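Long-range contacts in EXOU (Pseudomonas aeruginosa, PDB 4AKX), which is a type III secretion toxin that probably acts as a patatin-like phospholipase and is bound by the chaperone SpcU: residues 201-212 with 228-237; 90-101 with 427-435. All coordinates share one frame; numbering follows the deposited sequence.

Contact 1: residues 201-212 with 228-237; sequences RDETRKAVLGQI and ASRLQSGSGV
Leu209 faces Ala228 where two helices run roughly antiparallel but splayed, 144° between their directions, with 10.6 Å between the axes of the segments 201-212 and 228-232; toward the start of the first helix the chain beyond the second comes closer, and the CA atoms of Arg201 and Gly236 come within 5.3 Å. The apolar seam is built from branch ends. Leu209 sends CD2 onto the methyl group of Ala228, CB, at 3.6 Å, while its CD1 lies by CB of Leu231; the two leucines lie alongside each other, pointing opposite ways. Leu231 then reaches deeper, its CD1 meeting CG2 of Val208 at 3.6 Å with the side chains at about a right angle. Ile212 CD1 also rests on Ala228 CB.

The second helix ends in a Schellman motif: Gly234, with a positive phi of 115°, lets the chain turn back across the first helix. Val237 follows in the loop beyond the turn, where its CG1 touches both Val208 CG2 and Thr204 CB; Leu242 of helix 239-246 touches Val237 and Val208 as well.

Arg205 closes the polar edge. Its chain bends at chi3 (-36°) and carries NH1 to the turn, where it gives a weak hydrogen bond to Ser235 O, 2.7 Å long and close to the guanidinium plane; Gly234 O lies 2.8 Å from the same NH1. On the far side of the group NH2 forms a salt bridge with Asp202 OD1, and the carbonyl O of Arg201 sits over the centre of one guanidinium face.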
loop_
_atom_site.group_PDB
_atom_site.type_symbol
_atom_site.label_atom_id
_atom_site.label_comp_id
_atom_site.label_asym_id
_atom_site.label_seq_id
_atom_site.Cartn_x
_atom_site.Cartn_y
_atom_site.Cartn_z
ATOM N N ARG B 201 52.603 -23.434 2.717
ATOM C CA ARG B 201 53.711 -22.595 3.180
ATOM C C ARG B 201 54.895 -22.758 2.255
ATOM O O ARG B 201 55.603 -21.796 1.959
ATOM C CB ARG B 201 54.123 -22.943 4.616
ATOM C CG ARG B 201 53.400 -22.148 5.700
ATOM C CD ARG B 201 54.280 -21.898 6.916
ATOM N NE ARG B 201 55.233 -22.985 7.116
ATOM C CZ ARG B 201 54.939 -24.140 7.710
ATOM N NH1 ARG B 201 53.717 -24.358 8.182
ATOM N NH2 ARG B 201 55.869 -25.078 7.828
ATOM N N ASP B 202 55.077 -23.976 1.769
ATOM C CA ASP B 202 56.231 -24.314 0.964
ATOM C C ASP B 202 56.009 -24.011 -0.524
ATOM O O ASP B 202 56.848 -23.368 -1.169
ATOM C CB ASP B 202 56.613 -25.777 1.201
ATOM C CG ASP B 202 56.820 -26.097 2.693
ATOM O OD1 ASP B 202 56.748 -25.159 3.525
ATOM O OD2 ASP B 202 57.052 -27.287 3.028
ATOM N N GLU B 203 54.869 -24.445 -1.057
ATOM C CA GLU B 203 54.475 -24.089 -2.424
ATOM C C GLU B 203 54.681 -22.600 -2.699
ATOM O O GLU B 203 55.458 -22.218 -3.585
ATOM C CB GLU B 203 53.024 -24.499 -2.698
ATOM C CG GLU B 203 52.852 -25.996 -2.892
ATOM C CD GLU B 203 53.829 -26.571 -3.909
ATOM O OE1 GLU B 203 53.808 -26.122 -5.080
ATOM O OE2 GLU B 203 54.622 -27.472 -3.543
ATOM N N THR B 204 54.004 -21.773 -1.903
ATOM C CA THR B 204 54.158 -20.326 -1.955
ATOM C C THR B 204 55.626 -19.875 -1.841
ATOM O O THR B 204 56.089 -19.054 -2.635
ATOM C CB THR B 204 53.305 -19.629 -0.870
ATOM O OG1 THR B 204 53.540 -20.245 0.400
ATOM C CG2 THR B 204 51.819 -19.719 -1.202
ATOM N N ARG B 205 56.351 -20.427 -0.863
ATOM C CA ARG B 205 57.724 -20.015 -0.566
ATOM C C ARG B 205 58.666 -20.382 -1.728
ATOM O O ARG B 205 59.644 -19.674 -1.986
ATOM C CB ARG B 205 58.191 -20.662 0.743
ATOM C CG ARG B 205 58.961 -19.768 1.710
ATOM C CD ARG B 205 59.812 -20.582 2.703
ATOM N NE ARG B 205 59.209 -21.851 3.146
ATOM C CZ ARG B 205 58.464 -22.003 4.247
ATOM N NH1 ARG B 205 58.215 -20.973 5.041
ATOM N NH2 ARG B 205 57.954 -23.192 4.554
ATOM N N LYS B 206 58.360 -21.473 -2.437
ATOM C CA LYS B 206 59.137 -21.856 -3.621
ATOM C C LYS B 206 58.955 -20.882 -4.778
ATOM O O LYS B 206 59.935 -20.361 -5.336
ATOM C CB LYS B 206 58.807 -23.281 -4.072
ATOM C CG LYS B 206 59.929 -24.282 -3.797
ATOM C CD LYS B 206 59.512 -25.720 -4.079
ATOM C CE LYS B 206 59.771 -26.101 -5.526
ATOM N NZ LYS B 206 58.874 -27.209 -5.962
ATOM N N ALA B 207 57.694 -20.635 -5.131
ATOM C CA ALA B 207 57.354 -19.724 -6.223
ATOM C C ALA B 207 58.011 -18.365 -6.022
ATOM O O ALA B 207 58.868 -17.977 -6.812
ATOM C CB ALA B 207 55.846 -19.593 -6.363
ATOM N N VAL B 208 57.662 -17.696 -4.922
ATOM C CA VAL B 208 58.194 -16.363 -4.579
ATOM C C VAL B 208 59.714 -16.289 -4.584
ATOM O O VAL B 208 60.298 -15.342 -5.110
ATOM C CB VAL B 208 57.684 -15.856 -3.205
ATOM C CG1 VAL B 208 56.198 -15.536 -3.259
ATOM C CG2 VAL B 208 57.974 -16.862 -2.097
ATOM N N LEU B 209 60.356 -17.290 -3.990
ATOM C CA LEU B 209 61.802 -17.314 -3.943
ATOM C C LEU B 209 62.384 -17.587 -5.321
ATOM O O LEU B 209 63.442 -17.057 -5.650
ATOM C CB LEU B 209 62.307 -18.300 -2.893
ATOM C CG LEU B 209 62.141 -17.807 -1.446
ATOM C CD1 LEU B 209 62.195 -18.979 -0.472
ATOM C CD2 LEU B 209 63.127 -16.707 -1.051
ATOM N N GLY B 210 61.660 -18.356 -6.141
ATOM C CA GLY B 210 62.112 -18.690 -7.498
ATOM C C GLY B 210 62.095 -17.511 -8.458
ATOM O O GLY B 210 63.048 -17.284 -9.219
ATOM N N GLN B 211 60.989 -16.776 -8.430
ATOM C CA GLN B 211 60.845 -15.532 -9.185
ATOM C C GLN B 211 61.925 -14.510 -8.810
ATOM O O GLN B 211 62.597 -13.963 -9.690
ATOM C CB GLN B 211 59.441 -14.939 -8.987
ATOM C CG GLN B 211 58.297 -15.878 -9.365
ATOM C CD GLN B 211 58.055 -16.002 -10.878
ATOM O OE1 GLN B 211 58.894 -15.616 -11.703
ATOM N NE2 GLN B 211 56.895 -16.554 -11.241
ATOM N N ILE B 212 62.098 -14.275 -7.505
ATOM C CA ILE B 212 63.191 -13.429 -6.988
ATOM C C ILE B 212 64.515 -13.648 -7.728
ATOM O O ILE B 212 65.206 -12.682 -8.057
ATOM C CB ILE B 212 63.394 -13.606 -5.454
ATOM C CG1 ILE B 212 62.564 -12.569 -4.685
ATOM C CG2 ILE B 212 64.866 -13.474 -5.068
ATOM C CD1 ILE B 212 62.168 -13.006 -3.291
ATOM N N ALA B 228 63.398 -12.169 1.385
ATOM C CA ALA B 228 63.823 -13.513 1.012
ATOM C C ALA B 228 64.747 -14.142 2.056
ATOM O O ALA B 228 64.941 -15.360 2.085
ATOM C CB ALA B 228 64.486 -13.500 -0.358
ATOM N N SER B 229 65.330 -13.313 2.910
ATOM C CA SER B 229 66.038 -13.833 4.076
ATOM C C SER B 229 65.047 -14.223 5.177
ATOM O O SER B 229 65.294 -15.150 5.940
ATOM C CB SER B 229 67.106 -12.851 4.584
ATOM O OG SER B 229 68.362 -13.100 3.956
ATOM N N ARG B 230 63.905 -13.539 5.229
ATOM C CA ARG B 230 62.797 -14.015 6.045
ATOM C C ARG B 230 62.288 -15.361 5.526
ATOM O O ARG B 230 62.198 -16.327 6.286
ATOM C CB ARG B 230 61.670 -12.980 6.117
ATOM C CG ARG B 230 61.841 -11.974 7.240
ATOM C CD ARG B 230 61.185 -10.633 6.919
ATOM N NE ARG B 230 62.008 -9.502 7.385
ATOM C CZ ARG B 230 61.899 -8.247 6.930
ATOM N NH1 ARG B 230 60.991 -7.944 5.989
ATOM N NH2 ARG B 230 62.700 -7.295 7.409
ATOM N N LEU B 231 62.009 -15.437 4.227
ATOM C CA LEU B 231 61.405 -16.636 3.657
ATOM C C LEU B 231 62.272 -17.880 3.856
ATOM O O LEU B 231 61.774 -18.923 4.293
ATOM C CB LEU B 231 61.016 -16.435 2.185
ATOM C CG LEU B 231 59.897 -15.398 1.901
ATOM C CD1 LEU B 231 59.770 -15.074 0.418
ATOM C CD2 LEU B 231 58.544 -15.795 2.490
ATOM N N GLN B 232 63.575 -17.745 3.602
ATOM C CA GLN B 232 64.526 -18.843 3.764
ATOM C C GLN B 232 64.735 -19.283 5.218
ATOM O O GLN B 232 65.078 -20.434 5.474
ATOM C CB GLN B 232 65.853 -18.445 3.165
ATOM C CG GLN B 232 65.929 -18.580 1.658
ATOM C CD GLN B 232 66.932 -17.611 1.060
ATOM O OE1 GLN B 232 67.902 -17.243 1.711
ATOM N NE2 GLN B 232 66.692 -17.178 -0.174
ATOM N N SER B 233 64.550 -18.343 6.157
ATOM C CA SER B 233 64.500 -18.610 7.629
ATOM C C SER B 233 63.357 -19.521 8.112
ATOM O O SER B 233 63.340 -19.924 9.278
ATOM C CB SER B 233 64.410 -17.298 8.412
ATOM O OG SER B 233 65.611 -16.562 8.319
ATOM N N GLY B 234 62.384 -19.792 7.239
ATOM C CA GLY B 234 61.304 -20.717 7.548
ATOM C C GLY B 234 59.957 -20.037 7.606
ATOM O O GLY B 234 58.932 -20.707 7.748
ATOM N N SER B 235 59.958 -18.708 7.482
ATOM C CA SER B 235 58.715 -17.904 7.481
ATOM C C SER B 235 57.871 -18.097 6.209
ATOM O O SER B 235 58.408 -18.327 5.113
ATOM C CB SER B 235 59.030 -16.416 7.659
ATOM O OG SER B 235 60.321 -16.238 8.217
ATOM N N GLY B 236 56.552 -18.006 6.363
ATOM C CA GLY B 236 55.628 -18.089 5.226
ATOM C C GLY B 236 55.456 -16.750 4.523
ATOM O O GLY B 236 55.804 -15.694 5.074
ATOM N N VAL B 237 54.927 -16.781 3.303
ATOM C CA VAL B 237 54.626 -15.533 2.614
ATOM C C VAL B 237 53.381 -14.856 3.198
ATOM O O VAL B 237 52.361 -15.497 3.441
ATOM C CB VAL B 237 54.521 -15.700 1.077
ATOM C CG1 VAL B 237 55.471 -16.798 0.601
ATOM C CG2 VAL B 237 53.081 -15.994 0.650
#

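Contact 2: residues 90-101 with 427-435; sequences AAYPGAMLALEE and LQERLQERV
Gly94 and Gln428 lie where the two helices come nearest, their CA atoms 3.8 Å apart, and backbone rather than side chain does the touching: Gly94 CA makes a bent CA-H...O contact with Gln428 O, as Gln432 CA does with Gly94 O (3.5 Å). With no side chain on Gly94, Leu431 CB can settle against its CA at 3.9 Å. Ala98, one helical turn on, extends this small-residue face, a small-xxx-small pattern that suits the axis separation of 7.1 Å and the crossing angle of -41°.

Around this centre larger side chains fit the groove. Leu431, with CG anti to the backbone N (chi1 -163°), swings CD2 beside Ala95 CB, 3.8 Å away. Val435 continues the line, its CG1 against Ala98 CB and its CG2 toward Ala95 CB. Gln432 sits as a knob in the hole formed by Gly94, Leu97, Ala98 and Glu101, although the placing of its amide end is doubtful in the model. At the other end Gln428, extended beyond CG, passes across the Pro93 ring at a slant, and its NE2 makes a weak hydrogen bond of 3.1 Å with Ala90 O, while Ala91 CB meets Leu427 CB.

Further out, Leu347 of strand 343-348 touches both Ala95 and Leu431, and Leu345 also meets Val435, so the pair rests on the mixed sheet. Phe133 of helix 130-137 packs against Pro93, and Tyr92 packs on Thr120 of helix 115-125, close to the presumed nucleophile elbow that precedes that helix.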
loop_
_atom_site.group_PDB
_atom_site.type_symbol
_atom_site.label_atom_id
_atom_site.label_comp_id
_atom_site.label_asym_id
_atom_site.label_seq_id
_atom_site.Cartn_x
_atom_site.Cartn_y
_atom_site.Cartn_z
ATOM N N ALA B 90 39.970 -28.951 -9.169
ATOM C CA ALA B 90 40.876 -29.667 -10.067
ATOM C C ALA B 90 40.624 -29.259 -11.517
ATOM O O ALA B 90 41.349 -29.675 -12.425
ATOM C CB ALA B 90 40.708 -31.165 -9.902
ATOM N N ALA B 91 39.578 -28.454 -11.723
ATOM C CA ALA B 91 39.293 -27.852 -13.025
ATOM C C ALA B 91 40.118 -26.584 -13.207
ATOM O O ALA B 91 40.501 -26.232 -14.332
ATOM C CB ALA B 91 37.812 -27.546 -13.149
ATOM N N TYR B 92 40.433 -25.947 -12.076
ATOM C CA TYR B 92 41.070 -24.623 -12.021
ATOM C C TYR B 92 42.280 -24.417 -12.952
ATOM O O TYR B 92 42.440 -23.333 -13.517
ATOM C CB TYR B 92 41.465 -24.279 -10.585
ATOM C CG TYR B 92 40.352 -23.702 -9.725
ATOM C CD1 TYR B 92 39.411 -22.813 -10.252
ATOM C CD2 TYR B 92 40.276 -24.002 -8.363
ATOM C CE1 TYR B 92 38.403 -22.271 -9.456
ATOM C CE2 TYR B 92 39.281 -23.460 -7.559
ATOM C CZ TYR B 92 38.346 -22.596 -8.110
ATOM O OH TYR B 92 37.357 -22.073 -7.311
ATOM N N PRO B 93 43.148 -25.444 -13.098
ATOM C CA PRO B 93 44.306 -25.291 -13.990
ATOM C C PRO B 93 43.942 -25.221 -15.475
ATOM O O PRO B 93 44.791 -24.846 -16.294
ATOM C CB PRO B 93 45.142 -26.544 -13.709
ATOM C CG PRO B 93 44.695 -27.008 -12.371
ATOM C CD PRO B 93 43.238 -26.678 -12.300
ATOM N N GLY B 94 42.706 -25.592 -15.821
ATOM C CA GLY B 94 42.181 -25.332 -17.161
ATOM C C GLY B 94 42.348 -23.866 -17.537
ATOM O O GLY B 94 43.021 -23.528 -18.522
ATOM N N ALA B 95 41.756 -22.996 -16.725
ATOM C CA ALA B 95 41.886 -21.552 -16.891
ATOM C C ALA B 95 43.340 -21.097 -16.875
ATOM O O ALA B 95 43.746 -20.274 -17.698
ATOM C CB ALA B 95 41.096 -20.823 -15.814
HETATM N N MSE B 96 44.121 -21.631 -15.940
HETATM C CA MSE B 96 45.466 -21.120 -15.700
HETATM C C MSE B 96 46.250 -21.247 -16.966
HETATM O O MSE B 96 46.960 -20.322 -17.365
HETATM C CB MSE B 96 46.142 -21.857 -14.548
HETATM C CG MSE B 96 45.374 -21.777 -13.217
HETATM SE SE MSE B 96 44.384 -20.081 -12.921
HETATM C CE MSE B 96 42.879 -20.777 -11.846
ATOM N N LEU B 97 46.087 -22.385 -17.631
ATOM C CA LEU B 97 46.678 -22.619 -18.948
ATOM C C LEU B 97 46.126 -21.653 -19.996
ATOM O O LEU B 97 46.888 -20.915 -20.618
ATOM C CB LEU B 97 46.453 -24.066 -19.387
ATOM C CG LEU B 97 47.208 -25.144 -18.614
ATOM C CD1 LEU B 97 46.461 -26.467 -18.689
ATOM C CD2 LEU B 97 48.625 -25.281 -19.154
ATOM N N ALA B 98 44.800 -21.651 -20.169
ATOM C CA ALA B 98 44.116 -20.673 -21.029
ATOM C C ALA B 98 44.643 -19.227 -20.888
ATOM O O ALA B 98 44.666 -18.477 -21.866
ATOM C CB ALA B 98 42.613 -20.719 -20.797
ATOM N N LEU B 99 45.085 -18.857 -19.686
ATOM C CA LEU B 99 45.604 -17.514 -19.440
ATOM C C LEU B 99 46.997 -17.293 -20.018
ATOM O O LEU B 99 47.212 -16.337 -20.763
ATOM C CB LEU B 99 45.565 -17.164 -17.945
ATOM C CG LEU B 99 44.193 -16.689 -17.409
ATOM C CD1 LEU B 99 44.115 -16.813 -15.892
ATOM C CD2 LEU B 99 43.816 -15.279 -17.868
ATOM N N GLU B 100 47.942 -18.166 -19.678
ATOM C CA GLU B 100 49.281 -18.069 -20.258
ATOM C C GLU B 100 49.297 -18.468 -21.735
ATOM O O GLU B 100 50.154 -18.010 -22.493
ATOM C CB GLU B 100 50.310 -18.889 -19.463
ATOM C CG GLU B 100 50.842 -18.214 -18.190
ATOM C CD GLU B 100 52.087 -17.336 -18.400
ATOM O OE1 GLU B 100 53.017 -17.750 -19.134
ATOM O OE2 GLU B 100 52.151 -16.241 -17.788
ATOM N N GLU B 101 48.354 -19.319 -22.141
ATOM C CA GLU B 101 48.257 -19.740 -23.540
ATOM C C GLU B 101 47.994 -18.533 -24.435
ATOM O O GLU B 101 48.685 -18.327 -25.435
ATOM C CB GLU B 101 47.167 -20.801 -23.728
ATOM C CG GLU B 101 46.981 -21.258 -25.171
ATOM C CD GLU B 101 46.449 -22.682 -25.287
ATOM O OE1 GLU B 101 45.678 -23.118 -24.396
ATOM O OE2 GLU B 101 46.801 -23.370 -26.277
ATOM N N LEU B 427 38.019 -31.839 -17.331
ATOM C CA LEU B 427 37.652 -30.574 -16.725
ATOM C C LEU B 427 38.693 -29.483 -16.966
ATOM O O LEU B 427 38.344 -28.314 -17.123
ATOM C CB LEU B 427 37.389 -30.762 -15.233
ATOM C CG LEU B 427 35.942 -31.167 -14.884
ATOM C CD1 LEU B 427 35.328 -32.205 -15.841
ATOM C CD2 LEU B 427 35.841 -31.615 -13.429
ATOM N N GLN B 428 39.964 -29.866 -17.026
ATOM C CA GLN B 428 41.018 -28.918 -17.383
ATOM C C GLN B 428 41.039 -28.635 -18.896
ATOM O O GLN B 428 41.856 -27.841 -19.369
ATOM C CB GLN B 428 42.391 -29.414 -16.911
ATOM C CG GLN B 428 42.586 -29.429 -15.400
ATOM C CD GLN B 428 43.771 -30.289 -14.957
ATOM O OE1 GLN B 428 44.386 -30.990 -15.762
ATOM N NE2 GLN B 428 44.085 -30.243 -13.664
ATOM N N GLU B 429 40.146 -29.289 -19.646
ATOM C CA GLU B 429 39.977 -29.021 -21.087
ATOM C C GLU B 429 38.720 -28.183 -21.390
ATOM O O GLU B 429 38.781 -27.213 -22.156
ATOM C CB GLU B 429 39.939 -30.324 -21.889
ATOM C CG GLU B 429 40.025 -30.126 -23.403
ATOM C CD GLU B 429 39.091 -31.062 -24.185
ATOM O OE1 GLU B 429 38.330 -31.882 -23.552
ATOM O OE2 GLU B 429 39.115 -30.977 -25.441
ATOM N N ARG B 430 37.585 -28.579 -20.808
ATOM C CA ARG B 430 36.351 -27.790 -20.883
ATOM C C ARG B 430 36.599 -26.333 -20.470
ATOM O O ARG B 430 36.172 -25.403 -21.158
ATOM C CB ARG B 430 35.251 -28.414 -20.009
ATOM C CG ARG B 430 34.717 -29.752 -20.517
ATOM C CD ARG B 430 33.846 -30.448 -19.470
ATOM N NE ARG B 430 32.419 -30.133 -19.613
ATOM C CZ ARG B 430 31.463 -31.021 -19.912
ATOM N NH1 ARG B 430 31.752 -32.305 -20.096
ATOM N NH2 ARG B 430 30.203 -30.621 -20.018
ATOM N N LEU B 431 37.313 -26.151 -19.358
ATOM C CA LEU B 431 37.660 -24.825 -18.853
ATOM C C LEU B 431 38.620 -24.111 -19.783
ATOM O O LEU B 431 38.340 -23.014 -20.250
ATOM C CB LEU B 431 38.280 -24.913 -17.464
ATOM C CG LEU B 431 38.281 -23.575 -16.724
ATOM C CD1 LEU B 431 36.905 -22.927 -16.827
ATOM C CD2 LEU B 431 38.689 -23.752 -15.267
ATOM N N GLN B 432 39.763 -24.727 -20.036
ATOM C CA GLN B 432 40.674 -24.223 -21.033
ATOM C C GLN B 432 39.892 -23.583 -22.179
ATOM O O GLN B 432 40.130 -22.427 -22.514
ATOM C CB GLN B 432 41.557 -25.360 -21.546
ATOM C CG GLN B 432 42.513 -24.989 -22.666
ATOM C CD GLN B 432 43.708 -24.216 -22.168
ATOM O OE1 GLN B 432 44.363 -24.626 -21.219
ATOM N NE2 GLN B 432 43.995 -23.085 -22.806
ATOM N N GLU B 433 38.921 -24.322 -22.732
ATOM C CA GLU B 433 38.257 -23.945 -23.995
ATOM C C GLU B 433 37.247 -22.804 -23.849
ATOM O O GLU B 433 37.216 -21.909 -24.687
ATOM C CB GLU B 433 37.630 -25.173 -24.697
ATOM C CG GLU B 433 37.247 -24.966 -26.169
ATOM C CD GLU B 433 37.112 -26.275 -26.969
ATOM O OE1 GLU B 433 37.850 -27.246 -26.669
ATOM O OE2 GLU B 433 36.286 -26.330 -27.927
ATOM N N ARG B 434 36.440 -22.820 -22.791
ATOM C CA ARG B 434 35.522 -21.689 -22.531
ATOM C C ARG B 434 36.277 -20.399 -22.193
ATOM O O ARG B 434 35.974 -19.332 -22.726
ATOM C CB ARG B 434 34.525 -21.999 -21.405
ATOM C CG ARG B 434 33.710 -23.258 -21.580
ATOM C CD ARG B 434 33.287 -23.465 -23.016
ATOM N NE ARG B 434 32.923 -24.864 -23.231
ATOM C CZ ARG B 434 32.258 -25.323 -24.291
ATOM N NH1 ARG B 434 31.874 -24.492 -25.258
ATOM N NH2 ARG B 434 31.961 -26.615 -24.379
ATOM N N VAL B 435 37.243 -20.513 -21.283
ATOM C CA VAL B 435 38.124 -19.405 -20.909
ATOM C C VAL B 435 39.027 -19.033 -22.081
ATOM O O VAL B 435 39.887 -18.175 -21.969
ATOM C CB VAL B 435 38.994 -19.781 -19.693
ATOM C CG1 VAL B 435 39.812 -18.599 -19.231
ATOM C CG2 VAL B 435 38.125 -20.272 -18.557
#

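Overall arrangement
The two contacts are centred about 27 Å apart, with nearest atoms about 8 Å from each other, and do not touch. Along the chain residues 90-101 come first, then both segments of contact 1, and finally residues 427-435, so contact 1 falls within the span that contact 2 closes. Contact 1 is local, joining helix 195-214 to helix 222-232 and the loop after it, whereas contact 2 brings helix 423-441 back to helix 93-102 beside strand 343-348 of the mixed sheet. Contact 1 therefore shapes a peripheral helical part of the patatin-like region, and contact 2 ties a much later helix to its core, near the presumed nucleophile elbow.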